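Local coordinates for malonyl CoA-acyl carrier protein transacylase (Burkholderia pseudomallei 1710b, PDB 3EZO) that probably transfers the malonyl group from malonyl-CoA to the holo acyl carrier protein, releasing CoA, at residues S20-A28 against L53-E61; T66-Y77 against F113-A124. One frame throughout, in Å; residues are numbered along the deposited sequence. Where two conformers were deposited one is given.

In the fold
From the N terminus, strand 11-15 of the parallel sheet runs into the loop that holds residues 20-28. After helix 33-46 the chain returns at helix 50-56 and helix 59-62, and interaction 1 closes this first excursion at the protein surface. Helix 65-85 follows at once; the chain then passes through strand 93-96 and helix 99-107 before helix 113-128 packs on residues 66-77 to form interaction 2 in the interior. The two closures are therefore in series, neither enclosing nor crossing the other. They touch where Met25 meets Val71, Gln21 meets Thr68 and Glu61 probably hydrogen-bonds Asn67, so helix 65-85 lies between the outer loop and helix 113-128.

Interaction 1 of 2, residues S20-A28 against L53-E61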
ATOM      1  N   SER A  20       4.332  -2.157   6.864  1.00 18.22           N
ATOM      2  CA  SER A  20       3.529  -1.951   8.091  1.00 17.07           C
ATOM      3  C   SER A  20       3.469  -3.209   8.950  1.00 16.91           C
ATOM      4  O   SER A  20       2.822  -3.210   9.992  1.00 16.14           O
ATOM      5  CB  SER A  20       2.105  -1.487   7.753  1.00 17.35           C
ATOM      6  OG  SER A  20       2.071  -0.205   7.178  1.00 14.92           O
ATOM      7  N   GLN A  21       4.134  -4.272   8.514  1.00 16.41           N
ATOM      8  CA  GLN A  21       4.028  -5.561   9.184  1.00 16.66           C
ATOM      9  C   GLN A  21       4.994  -5.652  10.373  1.00 16.91           C
ATOM     10  O   GLN A  21       5.959  -4.925  10.432  1.00 15.94           O
ATOM     11  CB  GLN A  21       4.258  -6.721   8.207  1.00 16.42           C
ATOM     12  CG  GLN A  21       5.709  -6.967   7.710  1.00 17.43           C
ATOM     13  CD  GLN A  21       6.248  -5.899   6.724  1.00 18.41           C
ATOM     14  OE1 GLN A  21       5.499  -5.067   6.157  1.00 14.76           O
ATOM     15  NE2 GLN A  21       7.556  -5.933   6.520  1.00 18.24           N
ATOM     16  N   SER A  22       4.670  -6.536  11.315  1.00 17.25           N
ATOM     17  CA  SER A  22       5.538  -6.915  12.433  1.00 16.86           C
ATOM     18  C   SER A  22       5.072  -8.251  13.013  1.00 16.56           C
ATOM     19  O   SER A  22       3.911  -8.611  12.928  1.00 14.45           O
ATOM     20  CB  SER A  22       5.522  -5.876  13.520  1.00 17.35           C
ATOM     21  OG  SER A  22       4.193  -5.610  13.917  1.00 20.94           O
ATOM     22  N   VAL A  23       6.010  -8.955  13.636  1.00 15.99           N
ATOM     23  CA  VAL A  23       5.757 -10.262  14.205  1.00 15.37           C
ATOM     24  C   VAL A  23       4.856  -9.998  15.388  1.00 15.22           C
ATOM     25  O   VAL A  23       5.106  -9.074  16.132  1.00 13.75           O
ATOM     26  CB  VAL A  23       7.065 -10.932  14.658  1.00 16.11           C
ATOM     27  CG1 VAL A  23       6.800 -12.127  15.615  1.00 14.25           C
ATOM     28  CG2 VAL A  23       7.858 -11.316  13.454  1.00 14.78           C
ATOM     29  N   GLY A  24       3.751 -10.745  15.470  1.00 15.08           N
ATOM     30  CA  GLY A  24       2.805 -10.614  16.557  1.00 15.02           C
ATOM     31  C   GLY A  24       1.706  -9.611  16.322  1.00 15.08           C
ATOM     32  O   GLY A  24       0.869  -9.391  17.216  1.00 14.48           O
ATOM     33  N   MET A  25       1.660  -8.999  15.134  1.00 15.28           N
ATOM     34  CA  MET A  25       0.728  -7.884  14.918  1.00 15.03           C
ATOM     35  C   MET A  25      -0.767  -8.203  15.035  1.00 15.85           C
ATOM     36  O   MET A  25      -1.550  -7.279  15.252  1.00 17.30           O
ATOM     37  CB  MET A  25       0.965  -7.192  13.576  1.00 14.96           C
ATOM     38  CG  MET A  25       0.760  -8.042  12.390  1.00 15.11           C
ATOM     39  SD  MET A  25       1.195  -7.152  10.885  1.00 15.75           S
ATOM     40  CE  MET A  25       1.124  -8.491   9.730  1.00 12.17           C
ATOM     41  N   LEU A  26      -1.172  -9.456  14.842  1.00 14.34           N
ATOM     42  CA  LEU A  26      -2.574  -9.838  15.039  1.00 14.95           C
ATOM     43  C   LEU A  26      -2.856 -10.566  16.369  1.00 15.31           C
ATOM     44  O   LEU A  26      -3.931 -11.158  16.543  1.00 14.56           O
ATOM     45  CB  LEU A  26      -3.027 -10.729  13.892  1.00 13.93           C
ATOM     46  CG  LEU A  26      -3.095 -10.012  12.536  1.00 14.32           C
ATOM     47  CD1 LEU A  26      -3.458 -11.026  11.493  1.00 10.77           C
ATOM     48  CD2 LEU A  26      -4.098  -8.876  12.585  1.00 11.32           C
ATOM     49  N   ASN A  27      -1.908 -10.534  17.307  1.00 15.52           N
ATOM     50  CA  ASN A  27      -2.086 -11.298  18.548  1.00 14.77           C
ATOM     51  C   ASN A  27      -3.326 -10.881  19.295  1.00 13.86           C
ATOM     52  O   ASN A  27      -4.037 -11.703  19.812  1.00 13.27           O
ATOM     53  CB  ASN A  27      -0.855 -11.175  19.472  1.00 14.99           C
ATOM     54  CG  ASN A  27       0.334 -11.946  18.973  1.00 14.69           C
ATOM     55  OD1 ASN A  27       0.263 -12.708  18.002  1.00 11.87           O
ATOM     56  ND2 ASN A  27       1.464 -11.743  19.637  1.00 15.82           N
ATOM     57  N   ALA A  28      -3.601  -9.590  19.315  1.00 13.91           N
ATOM     58  CA  ALA A  28      -4.683  -9.045  20.069  1.00 14.21           C
ATOM     59  C   ALA A  28      -6.043  -9.488  19.501  1.00 14.63           C
ATOM     60  O   ALA A  28      -7.053  -9.439  20.204  1.00 13.60           O
ATOM     61  CB  ALA A  28      -4.562  -7.532  20.126  1.00 14.05           C
ATOM     62  N   LEU A  53       3.032 -17.733  10.740  1.00 15.18           N
ATOM     63  CA  LEU A  53       4.031 -16.859  10.089  1.00 14.91           C
ATOM     64  C   LEU A  53       3.985 -15.470  10.691  1.00 14.70           C
ATOM     65  O   LEU A  53       5.008 -14.914  11.095  1.00 14.89           O
ATOM     66  CB  LEU A  53       3.845 -16.816   8.548  1.00 14.47           C
ATOM     67  CG  LEU A  53       4.686 -15.782   7.777  1.00 14.63           C
ATOM     68  CD1 LEU A  53       6.204 -16.047   7.953  1.00 13.57           C
ATOM     69  CD2 LEU A  53       4.285 -15.705   6.281  1.00 12.80           C
ATOM     70  N   ILE A  54       2.779 -14.915  10.805  1.00 14.80           N
ATOM     71  CA  ILE A  54       2.599 -13.593  11.401  1.00 13.51           C
ATOM     72  C   ILE A  54       2.908 -13.586  12.890  1.00 14.32           C
ATOM     73  O   ILE A  54       3.567 -12.678  13.398  1.00 15.14           O
ATOM     74  CB  ILE A  54       1.160 -13.039  11.120  1.00 14.07           C
ATOM     75  CG1 ILE A  54       0.957 -12.867   9.586  1.00 13.68           C
ATOM     76  CG2 ILE A  54       0.897 -11.751  11.960  1.00  8.99           C
ATOM     77  CD1 ILE A  54      -0.503 -12.462   9.122  1.00 14.90           C
ATOM     78  N   ALA A  55       2.419 -14.583  13.616  1.00 15.43           N
ATOM     79  CA  ALA A  55       2.526 -14.570  15.080  1.00 15.06           C
ATOM     80  C   ALA A  55       3.954 -14.809  15.527  1.00 15.72           C
ATOM     81  O   ALA A  55       4.399 -14.210  16.496  1.00 15.65           O
ATOM     82  CB  ALA A  55       1.600 -15.639  15.714  1.00 14.98           C
ATOM     83  N   ASP A  56       4.663 -15.695  14.826  1.00 16.74           N
ATOM     84  CA  ASP A  56       5.972 -16.169  15.280  1.00 17.36           C
ATOM     85  C   ASP A  56       7.116 -15.785  14.348  1.00 18.50           C
ATOM     86  O   ASP A  56       8.277 -15.833  14.751  1.00 18.96           O
ATOM     87  CB  ASP A  56       5.943 -17.677  15.447  1.00 17.72           C
ATOM     88  CG  ASP A  56       4.918 -18.138  16.469  1.00 19.06           C
ATOM     89  OD1 ASP A  56       4.606 -17.386  17.426  1.00 22.46           O
ATOM     90  OD2 ASP A  56       4.414 -19.256  16.294  1.00 25.02           O
ATOM     91  N   GLY A  57       6.810 -15.379  13.124  1.00 18.68           N
ATOM     92  CA  GLY A  57       7.881 -15.039  12.171  1.00 19.17           C
ATOM     93  C   GLY A  57       8.714 -16.270  11.813  1.00 19.06           C
ATOM     94  O   GLY A  57       8.170 -17.320  11.476  1.00 18.82           O
ATOM     95  N   PRO A  58      10.049 -16.162  11.915  1.00 19.47           N
ATOM     96  CA  PRO A  58      10.853 -15.006  12.303  1.00 19.73           C
ATOM     97  C   PRO A  58      10.653 -13.827  11.378  1.00 19.60           C
ATOM     98  O   PRO A  58      10.087 -13.972  10.298  1.00 19.81           O
ATOM     99  CB  PRO A  58      12.300 -15.531  12.186  1.00 19.70           C
ATOM    100  CG  PRO A  58      12.187 -16.943  12.316  1.00 20.62           C
ATOM    101  CD  PRO A  58      10.886 -17.359  11.722  1.00 20.21           C
ATOM    102  N   ALA A  59      11.125 -12.666  11.800  1.00 20.09           N
ATOM    103  CA  ALA A  59      10.996 -11.457  11.022  1.00 20.22           C
ATOM    104  C   ALA A  59      11.587 -11.604   9.603  1.00 20.29           C
ATOM    105  O   ALA A  59      11.012 -11.054   8.652  1.00 20.49           O
ATOM    106  CB  ALA A  59      11.619 -10.277  11.749  1.00 20.49           C
ATOM    107  N   ASP A  60      12.665 -12.380   9.448  1.00 19.43           N
ATOM    108  CA  ASP A  60      13.304 -12.540   8.125  1.00 19.42           C
ATOM    109  C   ASP A  60      12.380 -13.249   7.126  1.00 18.92           C
ATOM    110  O   ASP A  60      12.353 -12.890   5.955  1.00 18.91           O
ATOM    111  CB  ASP A  60      14.745 -13.146   8.181  1.00 19.24           C
ATOM    112  CG  ASP A  60      14.798 -14.595   8.642  1.00 20.54           C
ATOM    113  OD1 ASP A  60      13.773 -15.145   9.101  1.00 24.82           O
ATOM    114  OD2 ASP A  60      15.895 -15.217   8.548  1.00 23.57           O
ATOM    115  N   GLU A  61      11.563 -14.184   7.614  1.00 18.40           N
ATOM    116  CA  GLU A  61      10.502 -14.793   6.788  1.00 17.92           C
ATOM    117  C   GLU A  61       9.361 -13.807   6.530  1.00 18.09           C
ATOM    118  O   GLU A  61       8.875 -13.707   5.428  1.00 16.89           O
ATOM    119  CB  GLU A  61       9.929 -16.052   7.456  1.00 18.27           C
ATOM    120  CG  GLU A  61      10.959 -17.102   7.819  1.00 17.40           C
ATOM    121  CD  GLU A  61      11.807 -17.563   6.664  1.00 17.76           C
ATOM    122  OE1 GLU A  61      11.298 -17.661   5.528  1.00 17.02           O
ATOM    123  OE2 GLU A  61      13.002 -17.907   6.903  1.00 21.47           O
TER
HETATM  124  O   HOH W   1       3.960 -13.214  18.706  1.00 25.31           O
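Gly24 N donates a nearly straight hydrogen bond (2.8 Å, 170° at the hydrogen) to Ile54 O, close to the C-terminal end of helix 50-56. The donor is tilted from the carbonyl plane, and Val23 CA, 3.4 Å from the same Ile54 O, adds a CA-H...O contact. Gly24 follows Val23 in a type II turn from Ser22 to Met25 and has positive phi, a conformation that glycine adopts readily.

The tight part lies on the inner side of this bond. Ile54 turns its two branches to different partners: CG2 lies 3.7 Å from Met25 CG, while CD1 reaches Leu26 CD1 at 4.1 Å. Met25 holds CG between its backbone N and carbonyl carbon (chi1 62°) and then runs extended, which brings CG and CE against Ile54 CG2, the two side chains crossing at a slant, and lets SD take a weak hydrogen bond from Ser22 N.

The outer side is looser and wetter. Val23 spreads over the helix end, CG1 at 3.3 Å from Ala55 O and CG2 at 3.9 Å from Gly57 CA; Gly57, too, has the positive phi that suits glycine where the helix ends. Beyond it, a water appears to bridge the exposed Asn27 ND2 and Ala55 O, though it sits so close to the carbonyl that the detail is doubtful.

Leu39 of helix 33-46 packs on both Leu26 and Ile54, Leu62 of helix 59-62 covers Val23 and Ile54, and Met25 touches Val71 of helix 65-85, setting the loop after strand 11-15 among three helices.

Interaction 2 of 2, residues T66-Y77 against F113-A124; sequences TNTQPVMLTAAY and FRDALPLVRFRA
Leu73 and Phe113 both carry CG opposite the backbone N (chi1 174° for Leu73), which sends each side chain across to the facing helix. Leu73 enters as a knob into the hole formed by Phe113, Ala116, Leu117 and Val120, its CD2 lying 3.8 Å from Phe113 CE1; the small Ala116 leaves room for the branched leucine. One face of the Phe113 ring receives Tyr77 CD2, the opposite face Leu117 CD1 of its own helix. The two aromatic planes are oblique to each other. Thr74 OG1 meets Leu117 CD2 at 3.4 Å and is itself satisfied by donating to Pro70 O. Further along, Val120 CG2 presses tightly on Pro70 CA (3.5 Å), at a kink where the proline nitrogen can make no helical bond.

Toward the N-terminal end of 66-77, Gln69, extended beyond CG, passes alongside Ala124 CB, and its OE1 accepts from Arg123 NH1 (2.9 Å). The oxygen lies in the guanidinium plane, but the donor sits above the carbonyl plane, 58° out of it. Gln69 NE2 donates instead to Gln18, while Arg123 NH2 binds Gln256 and Ser98 OG, so the amide probably helps position the arginine.

The helices run nearly antiparallel (148°), 8.0 Å apart at closest approach. The contact borders the predicted active-site Ser98, which Arg123 NH2 reaches, in a GxSxG pattern consistent with the nucleophile elbow of FabD-type acyltransferases, where an arginine beside the serine commonly receives the malonyl carboxylate.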
ATOM      1  N   THR A  66       7.462 -11.588  -1.048  1.00 19.24           N
ATOM      2  CA  THR A  66       6.492 -12.613  -1.462  1.00 19.39           C
ATOM      3  C   THR A  66       5.595 -13.091  -0.314  1.00 18.05           C
ATOM      4  O   THR A  66       4.534 -13.683  -0.556  1.00 17.47           O
ATOM      5  CB  THR A  66       7.198 -13.869  -2.094  1.00 20.43           C
ATOM      6  OG1 THR A  66       8.474 -14.094  -1.434  1.00 25.24           O
ATOM      7  CG2 THR A  66       7.365 -13.699  -3.676  1.00 21.40           C
ATOM      8  N   ASN A  67       6.055 -12.883   0.927  1.00 16.36           N
ATOM      9  CA  ASN A  67       5.225 -13.093   2.116  1.00 15.70           C
ATOM     10  C   ASN A  67       4.593 -11.799   2.567  1.00 15.02           C
ATOM     11  O   ASN A  67       3.425 -11.788   2.925  1.00 16.08           O
ATOM     12  CB  ASN A  67       6.051 -13.607   3.312  1.00 14.96           C
ATOM     13  CG  ASN A  67       6.425 -15.027   3.179  1.00 15.94           C
ATOM     14  OD1 ASN A  67       5.739 -15.822   2.498  1.00 15.66           O
ATOM     15  ND2 ASN A  67       7.501 -15.402   3.873  1.00 17.78           N
ATOM     16  N   THR A  68       5.366 -10.720   2.591  1.00 14.28           N
ATOM     17  CA  THR A  68       4.881  -9.454   3.115  1.00 14.51           C
ATOM     18  C   THR A  68       3.581  -9.009   2.383  1.00 13.54           C
ATOM     19  O   THR A  68       2.637  -8.589   3.033  1.00 12.43           O
ATOM     20  CB  THR A  68       5.956  -8.342   3.082  1.00 15.34           C
ATOM     21  OG1 THR A  68       7.175  -8.826   3.636  1.00 18.86           O
ATOM     22  CG2 THR A  68       5.511  -7.142   3.879  1.00 15.59           C
ATOM     23  N   GLN A  69       3.525  -9.132   1.050  1.00 12.09           N
ATOM     24  CA  GLN A  69       2.362  -8.613   0.312  1.00 11.74           C
ATOM     25  C   GLN A  69       1.058  -9.391   0.661  1.00 11.18           C
ATOM     26  O   GLN A  69       0.079  -8.784   1.102  1.00 10.61           O
ATOM     27  CB  GLN A  69       2.651  -8.535  -1.198  1.00 12.43           C
ATOM     28  CG  GLN A  69       3.648  -7.421  -1.518  1.00 12.75           C
ATOM     29  CD  GLN A  69       3.680  -7.015  -2.960  1.00 13.09           C
ATOM     30  OE1 GLN A  69       2.716  -7.203  -3.701  1.00 10.57           O
ATOM     31  NE2 GLN A  69       4.814  -6.446  -3.374  1.00  9.15           N
ATOM     32  N   PRO A  70       1.078 -10.728   0.562  1.00 11.64           N
ATOM     33  CA  PRO A  70      -0.107 -11.460   1.059  1.00 11.31           C
ATOM     34  C   PRO A  70      -0.353 -11.348   2.581  1.00 10.96           C
ATOM     35  O   PRO A  70      -1.495 -11.350   3.005  1.00 11.24           O
ATOM     36  CB  PRO A  70       0.125 -12.898   0.610  1.00 11.72           C
ATOM     37  CG  PRO A  70       1.553 -12.955  -0.032  1.00 12.85           C
ATOM     38  CD  PRO A  70       2.081 -11.590  -0.129  1.00 11.65           C
ATOM     39  N   VAL A  71       0.695 -11.219   3.380  1.00 11.08           N
ATOM     40  CA  VAL A  71       0.534 -10.977   4.800  1.00 11.60           C
ATOM     41  C   VAL A  71      -0.204  -9.662   5.090  1.00 11.77           C
ATOM     42  O   VAL A  71      -1.074  -9.609   5.977  1.00 11.00           O
ATOM     43  CB  VAL A  71       1.888 -11.029   5.568  1.00 11.91           C
ATOM     44  CG1 VAL A  71       1.749 -10.342   6.919  1.00 11.63           C
ATOM     45  CG2 VAL A  71       2.384 -12.500   5.711  1.00 10.88           C
ATOM     46  N   MET A  72       0.144  -8.599   4.358  1.00 10.54           N
ATOM     47  CA  MET A  72      -0.451  -7.304   4.630  1.00  9.88           C
ATOM     48  C   MET A  72      -1.888  -7.191   4.101  1.00  9.87           C
ATOM     49  O   MET A  72      -2.701  -6.466   4.684  1.00  8.97           O
ATOM     50  CB  MET A  72       0.400  -6.141   4.125  1.00  9.90           C
ATOM     51  CG  MET A  72       1.562  -5.773   4.987  1.00 11.53           C
ATOM     52  SD  MET A  72       1.147  -5.474   6.697  1.00 13.79           S
ATOM     53  CE  MET A  72      -0.017  -4.072   6.614  1.00 12.64           C
ATOM     54  N   LEU A  73      -2.176  -7.902   3.014  1.00 10.30           N
ATOM     55  CA  LEU A  73      -3.524  -8.035   2.492  1.00 10.42           C
ATOM     56  C   LEU A  73      -4.384  -8.777   3.531  1.00  9.30           C
ATOM     57  O   LEU A  73      -5.463  -8.331   3.885  1.00  8.29           O
ATOM     58  CB  LEU A  73      -3.489  -8.818   1.178  1.00  9.76           C
ATOM     59  CG  LEU A  73      -4.817  -9.174   0.541  1.00 11.98           C
ATOM     60  CD1 LEU A  73      -5.285  -8.092  -0.426  1.00 16.08           C
ATOM     61  CD2 LEU A  73      -4.697 -10.495  -0.200  1.00 13.11           C
ATOM     62  N   THR A  74      -3.870  -9.908   4.007  1.00  9.88           N
ATOM     63  CA  THR A  74      -4.583 -10.733   5.006  1.00  9.51           C
ATOM     64  C   THR A  74      -4.851  -9.971   6.302  1.00  9.86           C
ATOM     65  O   THR A  74      -5.969  -9.939   6.797  1.00  9.98           O
ATOM     66  CB  THR A  74      -3.787 -11.981   5.313  1.00  9.81           C
ATOM     67  OG1 THR A  74      -3.621 -12.715   4.112  1.00  8.66           O
ATOM     68  CG2 THR A  74      -4.496 -12.847   6.380  1.00  7.79           C
ATOM     69  N   ALA A  75      -3.819  -9.329   6.836  1.00 10.80           N
ATOM     70  CA  ALA A  75      -3.904  -8.696   8.154  1.00 11.68           C
ATOM     71  C   ALA A  75      -4.861  -7.527   8.139  1.00 12.36           C
ATOM     72  O   ALA A  75      -5.713  -7.382   9.038  1.00 12.03           O
ATOM     73  CB  ALA A  75      -2.489  -8.250   8.641  1.00 11.76           C
ATOM     74  N   ALA A  76      -4.721  -6.689   7.112  1.00 11.55           N
ATOM     75  CA  ALA A  76      -5.619  -5.550   6.940  1.00 11.70           C
ATOM     76  C   ALA A  76      -7.017  -5.989   6.605  1.00 11.96           C
ATOM     77  O   ALA A  76      -7.969  -5.449   7.176  1.00 12.91           O
ATOM     78  CB  ALA A  76      -5.069  -4.545   5.930  1.00 11.83           C
ATOM     79  N   TYR A  77      -7.179  -6.999   5.754  1.00 12.45           N
ATOM     80  CA  TYR A  77      -8.524  -7.503   5.468  1.00 13.23           C
ATOM     81  C   TYR A  77      -9.183  -8.178   6.689  1.00 12.94           C
ATOM     82  O   TYR A  77     -10.357  -7.989   6.934  1.00 12.50           O
ATOM     83  CB  TYR A  77      -8.571  -8.420   4.249  1.00 12.86           C
ATOM     84  CG  TYR A  77      -9.982  -8.635   3.756  1.00 12.27           C
ATOM     85  CD1 TYR A  77     -10.839  -7.564   3.505  1.00 14.91           C
ATOM     86  CD2 TYR A  77     -10.477  -9.911   3.575  1.00 13.84           C
ATOM     87  CE1 TYR A  77     -12.175  -7.789   3.054  1.00 12.03           C
ATOM     88  CE2 TYR A  77     -11.773 -10.133   3.149  1.00 13.67           C
ATOM     89  CZ  TYR A  77     -12.618  -9.081   2.905  1.00 11.22           C
ATOM     90  OH  TYR A  77     -13.891  -9.384   2.456  1.00 14.07           O
ATOM     91  N   PHE A 113     -11.497 -12.030  -1.906  1.00 13.50           N
ATOM     92  CA  PHE A 113     -10.313 -12.244  -1.071  1.00 14.35           C
ATOM     93  C   PHE A 113      -9.557 -13.499  -1.461  1.00 14.73           C
ATOM     94  O   PHE A 113      -8.350 -13.463  -1.575  1.00 14.17           O
ATOM     95  CB  PHE A 113     -10.676 -12.212   0.406  1.00 14.33           C
ATOM     96  CG  PHE A 113      -9.499 -12.429   1.356  1.00 13.51           C
ATOM     97  CD1 PHE A 113      -8.364 -11.619   1.306  1.00 12.19           C
ATOM     98  CD2 PHE A 113      -9.551 -13.435   2.316  1.00 13.02           C
ATOM     99  CE1 PHE A 113      -7.270 -11.808   2.199  1.00 12.17           C
ATOM    100  CE2 PHE A 113      -8.491 -13.621   3.239  1.00 12.11           C
ATOM    101  CZ  PHE A 113      -7.347 -12.805   3.171  1.00 12.84           C
ATOM    102  N   ARG A 114     -10.286 -14.569  -1.767  1.00 16.17           N
ATOM    103  CA  ARG A 114      -9.683 -15.839  -2.145  1.00 17.18           C
ATOM    104  C   ARG A 114      -8.884 -15.671  -3.417  1.00 16.68           C
ATOM    105  O   ARG A 114      -7.890 -16.370  -3.592  1.00 15.71           O
ATOM    106  CB  ARG A 114     -10.776 -16.916  -2.322  1.00 18.19           C
ATOM    107  CG  ARG A 114     -10.343 -18.278  -2.750  1.00 22.49           C
ATOM    108  CD  ARG A 114      -9.353 -18.884  -1.769  1.00 27.73           C
ATOM    109  NE  ARG A 114      -8.828 -20.180  -2.220  1.00 30.86           N
ATOM    110  CZ  ARG A 114      -7.849 -20.339  -3.109  1.00 33.23           C
ATOM    111  NH1 ARG A 114      -7.220 -19.269  -3.670  1.00 31.83           N
ATOM    112  NH2 ARG A 114      -7.477 -21.578  -3.425  1.00 33.25           N
ATOM    113  N   ASP A 115      -9.319 -14.762  -4.307  1.00 15.38           N
ATOM    114  CA  ASP A 115      -8.559 -14.481  -5.537  1.00 15.54           C
ATOM    115  C   ASP A 115      -7.433 -13.504  -5.305  1.00 13.88           C
ATOM    116  O   ASP A 115      -6.396 -13.575  -5.970  1.00 16.01           O
ATOM    117  CB  ASP A 115      -9.461 -13.954  -6.665  1.00 14.47           C
ATOM    118  CG  ASP A 115     -10.540 -14.951  -7.029  1.00 18.54           C
ATOM    119  OD1 ASP A 115     -10.356 -16.162  -6.727  1.00 20.28           O
ATOM    120  OD2 ASP A 115     -11.573 -14.529  -7.587  1.00 19.92           O
ATOM    121  N   ALA A 116      -7.626 -12.598  -4.374  1.00 12.61           N
ATOM    122  CA  ALA A 116      -6.633 -11.576  -4.107  1.00 11.53           C
ATOM    123  C   ALA A 116      -5.334 -12.167  -3.531  1.00 10.63           C
ATOM    124  O   ALA A 116      -4.253 -11.602  -3.689  1.00  9.74           O
ATOM    125  CB  ALA A 116      -7.201 -10.485  -3.193  1.00 10.78           C
ATOM    126  N   LEU A 117      -5.447 -13.319  -2.882  1.00 11.19           N
ATOM    127  CA  LEU A 117      -4.313 -13.907  -2.192  1.00 10.14           C
ATOM    128  C   LEU A 117      -3.198 -14.341  -3.177  1.00 10.05           C
ATOM    129  O   LEU A 117      -2.094 -13.813  -3.096  1.00  9.14           O
ATOM    130  CB  LEU A 117      -4.801 -15.021  -1.236  1.00 10.44           C
ATOM    131  CG  LEU A 117      -5.443 -14.512   0.058  1.00 11.68           C
ATOM    132  CD1 LEU A 117      -6.455 -15.532   0.630  1.00  9.27           C
ATOM    133  CD2 LEU A 117      -4.387 -14.102   1.104  1.00 10.42           C
ATOM    134  N   PRO A 118      -3.485 -15.252  -4.135  1.00  9.91           N
ATOM    135  CA  PRO A 118      -2.428 -15.596  -5.095  1.00 10.34           C
ATOM    136  C   PRO A 118      -2.080 -14.426  -6.044  1.00 10.91           C
ATOM    137  O   PRO A 118      -0.972 -14.371  -6.576  1.00 11.73           O
ATOM    138  CB  PRO A 118      -2.998 -16.791  -5.840  1.00 10.66           C
ATOM    139  CG  PRO A 118      -4.554 -16.642  -5.683  1.00 10.67           C
ATOM    140  CD  PRO A 118      -4.721 -16.029  -4.339  1.00 10.21           C
ATOM    141  N   LEU A 119      -2.980 -13.449  -6.187  1.00 11.36           N
ATOM    142  CA  LEU A 119      -2.715 -12.302  -7.048  1.00 10.35           C
ATOM    143  C   LEU A 119      -1.585 -11.476  -6.466  1.00  9.72           C
ATOM    144  O   LEU A 119      -0.677 -11.114  -7.188  1.00  8.87           O
ATOM    145  CB  LEU A 119      -3.984 -11.453  -7.249  1.00 10.61           C
ATOM    146  CG  LEU A 119      -3.913 -10.034  -7.883  1.00  9.34           C
ATOM    147  CD1 LEU A 119      -3.242  -9.971  -9.279  1.00  9.09           C
ATOM    148  CD2 LEU A 119      -5.346  -9.399  -7.945  1.00  7.10           C
ATOM    149  N   VAL A 120      -1.630 -11.181  -5.164  1.00  9.65           N
ATOM    150  CA  VAL A 120      -0.609 -10.347  -4.559  1.00  9.34           C
ATOM    151  C   VAL A 120       0.684 -11.107  -4.320  1.00 10.09           C
ATOM    152  O   VAL A 120       1.754 -10.509  -4.363  1.00  9.09           O
ATOM    153  CB  VAL A 120      -1.077  -9.598  -3.302  1.00  9.96           C
ATOM    154  CG1 VAL A 120      -2.362  -8.855  -3.621  1.00  9.64           C
ATOM    155  CG2 VAL A 120      -1.244 -10.570  -2.099  1.00  7.29           C
ATOM    156  N   ARG A 121       0.601 -12.418  -4.105  0.50 10.37           N
ATOM    157  CA  ARG A 121       1.820 -13.259  -4.117  0.50 10.76           C
ATOM    158  C   ARG A 121       2.524 -13.143  -5.466  0.50 10.71           C
ATOM    159  O   ARG A 121       3.739 -12.892  -5.553  0.50 10.60           O
ATOM    160  CB  ARG A 121       1.479 -14.714  -3.849  0.50 10.23           C
ATOM    161  CG  ARG A 121       2.679 -15.622  -3.773  0.50  9.76           C
ATOM    162  CD  ARG A 121       2.270 -17.012  -3.271  0.50  8.68           C
ATOM    163  NE  ARG A 121       1.319 -17.644  -4.200  0.50  9.35           N
ATOM    164  CZ  ARG A 121       0.827 -18.876  -4.086  0.50  6.13           C
ATOM    165  NH1 ARG A 121       1.170 -19.666  -3.083  0.50  3.14           N
ATOM    166  NH2 ARG A 121      -0.024 -19.307  -4.992  0.50  7.38           N
ATOM    167  N   PHE A 122       1.747 -13.307  -6.523  1.00 11.24           N
ATOM    168  CA  PHE A 122       2.285 -13.148  -7.868  1.00 11.34           C
ATOM    169  C   PHE A 122       2.841 -11.723  -8.099  1.00 10.79           C
ATOM    170  O   PHE A 122       3.953 -11.557  -8.595  1.00 10.16           O
ATOM    171  CB  PHE A 122       1.239 -13.466  -8.909  1.00 11.38           C
ATOM    172  CG  PHE A 122       1.763 -13.328 -10.307  1.00 14.50           C
ATOM    173  CD1 PHE A 122       2.439 -14.387 -10.914  1.00 19.60           C
ATOM    174  CD2 PHE A 122       1.665 -12.103 -10.996  1.00 16.23           C
ATOM    175  CE1 PHE A 122       2.934 -14.272 -12.211  1.00 20.72           C
ATOM    176  CE2 PHE A 122       2.189 -11.977 -12.275  1.00 17.01           C
ATOM    177  CZ  PHE A 122       2.828 -13.058 -12.874  1.00 18.61           C
ATOM    178  N   ARG A 123       2.077 -10.701  -7.700  1.00 10.88           N
ATOM    179  CA  ARG A 123       2.536  -9.326  -7.818  1.00 10.58           C
ATOM    180  C   ARG A 123       3.906  -9.162  -7.154  1.00 11.00           C
ATOM    181  O   ARG A 123       4.815  -8.537  -7.712  1.00 10.55           O
ATOM    182  CB  ARG A 123       1.552  -8.382  -7.143  1.00 10.61           C
ATOM    183  CG  ARG A 123       2.009  -6.922  -7.101  1.00 10.55           C
ATOM    184  CD  ARG A 123       0.877  -6.057  -6.494  1.00 12.93           C
ATOM    185  NE  ARG A 123       1.111  -4.589  -6.527  1.00  9.97           N
ATOM    186  CZ  ARG A 123       1.700  -3.885  -5.573  1.00 11.56           C
ATOM    187  NH1 ARG A 123       2.235  -4.470  -4.480  1.00 11.65           N
ATOM    188  NH2 ARG A 123       1.795  -2.575  -5.710  1.00 12.33           N
ATOM    189  N   ALA A 124       4.044  -9.691  -5.941  1.00 11.07           N
ATOM    190  CA  ALA A 124       5.331  -9.625  -5.224  1.00 10.40           C
ATOM    191  C   ALA A 124       6.445 -10.260  -6.041  1.00  9.86           C
ATOM    192  O   ALA A 124       7.519  -9.661  -6.197  1.00 10.48           O
ATOM    193  CB  ALA A 124       5.233 -10.260  -3.829  1.00  9.00           C
TER